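Local atomic coordinates of hypothetical protein (Parabacteroides distasonis, PDB entry 4JM1), a protein that is of unknown function but adopts an alpha/beta fold resembling the prodomain of alpha-lytic protease. Residues A[60-64]-A[65-69]. Numbering follows the deposited sequence. Where two conformers were deposited one is given.
Sequences LIVDI and KNAKF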
loop_
_atom_site.group_PDB
_atom_site.type_symbol
_atom_site.label_atom_id
_atom_site.label_comp_id
_atom_site.label_asym_id
_atom_site.label_seq_id
_atom_site.Cartn_x
_atom_site.Cartn_y
_atom_site.Cartn_z
ATOM N N LEU A 60 -0.404 2.034 -3.703
ATOM C CA LEU A 60 0.967 2.390 -4.012
ATOM C C LEU A 60 1.863 1.425 -3.256
ATOM O O LEU A 60 1.671 1.232 -2.050
ATOM C CB LEU A 60 1.294 3.851 -3.632
ATOM C CG LEU A 60 0.298 4.867 -4.185
ATOM C CD1 LEU A 60 0.577 6.235 -3.527
ATOM C CD2 LEU A 60 0.321 4.928 -5.727
ATOM N N ILE A 61 2.851 0.850 -3.947
ATOM C CA ILE A 61 3.872 0.027 -3.315
ATOM C C ILE A 61 5.140 0.842 -3.125
ATOM O O ILE A 61 5.558 1.554 -4.028
ATOM C CB ILE A 61 4.192 -1.250 -4.132
ATOM C CG1 ILE A 61 2.893 -2.000 -4.511
ATOM C CG2 ILE A 61 5.216 -2.151 -3.360
ATOM C CD1 ILE A 61 2.090 -2.620 -3.371
ATOM N N VAL A 62 5.693 0.771 -1.918
ATOM C CA VAL A 62 6.970 1.369 -1.608
ATOM C C VAL A 62 7.889 0.321 -0.944
ATOM O O VAL A 62 7.437 -0.750 -0.515
ATOM C CB VAL A 62 6.788 2.607 -0.638
ATOM C CG1 VAL A 62 5.940 3.727 -1.304
ATOM C CG2 VAL A 62 6.249 2.213 0.733
ATOM N N ASP A 63 9.195 0.623 -0.935
ATOM C CA ASP A 63 10.187 -0.250 -0.284
ATOM C C ASP A 63 10.268 0.142 1.181
ATOM O O ASP A 63 10.564 1.293 1.498
ATOM C CB ASP A 63 11.533 -0.105 -0.990
ATOM C CG ASP A 63 12.588 -1.114 -0.525
ATOM O OD1 ASP A 63 12.434 -1.765 0.537
ATOM O OD2 ASP A 63 13.582 -1.263 -1.270
ATOM N N ILE A 64 10.033 -0.831 2.069
ATOM C CA ILE A 64 10.181 -0.622 3.512
ATOM C C ILE A 64 11.564 -0.044 3.901
ATOM O O ILE A 64 11.690 0.681 4.894
ATOM C CB ILE A 64 9.932 -1.948 4.292
ATOM C CG1 ILE A 64 9.729 -1.704 5.797
ATOM C CG2 ILE A 64 11.084 -2.991 4.047
ATOM C CD1 ILE A 64 8.407 -1.004 6.158
ATOM N N LYS A 65 12.572 -0.337 3.089
ATOM C CA LYS A 65 13.936 0.093 3.385
ATOM C C LYS A 65 14.190 1.563 3.107
ATOM O O LYS A 65 15.233 2.094 3.523
ATOM C CB LYS A 65 14.952 -0.745 2.613
ATOM C CG LYS A 65 14.950 -2.238 3.016
ATOM C CD LYS A 65 15.983 -3.051 2.278
ATOM C CE LYS A 65 15.697 -3.201 0.788
ATOM N NZ LYS A 65 14.323 -3.800 0.523
ATOM N N ASN A 66 13.292 2.248 2.408
ATOM C CA ASN A 66 13.533 3.678 2.238
ATOM C C ASN A 66 12.339 4.599 2.410
ATOM O O ASN A 66 12.508 5.809 2.530
ATOM C CB ASN A 66 14.235 3.953 0.915
ATOM C CG ASN A 66 13.423 3.506 -0.260
ATOM O OD1 ASN A 66 12.242 3.893 -0.384
ATOM N ND2 ASN A 66 14.009 2.691 -1.113
ATOM N N ALA A 67 11.153 4.054 2.549
ATOM C CA ALA A 67 9.959 4.843 2.730
ATOM C C ALA A 67 9.909 5.453 4.128
ATOM O O ALA A 67 10.327 4.807 5.106
ATOM C CB ALA A 67 8.739 3.967 2.495
ATOM N N LYS A 68 9.329 6.651 4.230
ATOM C CA LYS A 68 9.106 7.300 5.525
ATOM C C LYS A 68 7.630 7.536 5.747
ATOM O O LYS A 68 7.019 8.356 5.068
ATOM C CB LYS A 68 9.876 8.606 5.597
ATOM C CG LYS A 68 11.388 8.435 5.466
ATOM N N PHE A 69 7.056 6.803 6.695
ATOM C CA PHE A 69 5.640 6.940 7.035
ATOM C C PHE A 69 5.513 8.114 7.996
ATOM O O PHE A 69 6.254 8.188 9.003
ATOM C CB PHE A 69 5.115 5.665 7.716
ATOM C CG PHE A 69 4.886 4.522 6.764
ATOM C CD1 PHE A 69 5.946 3.786 6.280
ATOM C CD2 PHE A 69 3.596 4.176 6.371
ATOM C CE1 PHE A 69 5.750 2.749 5.371
ATOM C CE2 PHE A 69 3.394 3.151 5.451
ATOM C CZ PHE A 69 4.467 2.413 4.990
HETATM O O HOH W 1 10.441 2.995 -2.076
HETATM O O HOH W 2 9.607 2.247 5.723
#
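Two nitrogens of Lys65 grip one carboxylate oxygen of Asp63, a compact example of how an aspartate at a strand end can start a turn. The backbone N of Lys65 lies 2.9 Å from Asp63 OD1, above the carboxylate plane, and closes an Asx turn; Lys65 NZ reaches the syn lone pair of Asp63 OD1 at 2.8 Å in a salt bridge, with a weak second bond to OD2. Bends at chi3 (-68°) and chi4 (-56°) curl the lysine chain back to bring its ammonium there. The carbonyl of Asp63 is also shared: Asn66 N, 3.0 Å from Asp63 O, stands above its plane and closes a type I beta turn, whereas Ala67 N approaches Asp63 O almost head-on. Replacing Asp63 by alanine would probably leave the Lys65 amide without its Asx-turn acceptor and the ammonium with one carboxylate fewer. In one of the two conformers of Asn66 a water joins Asp63 N to Asn66 OD1; another links the carbonyl oxygens of Ile64 and Ala67 at the edge of the Phe69 ring. Where the chain doubles back, Val62 CG2 packs against Ala67 CB at 3.5 Å. The turn leads from strand 58-63 into the hairpin of 68-70 and 73-75: Val62 and Ile64 rest on Ala28 of the parallel strand 24-29, Phe69 reaches Lys16 and Ala18 of strand 16-19, and Lys65 NZ also binds Asp30 and the Ala31 carbonyl just beyond strand 24-29.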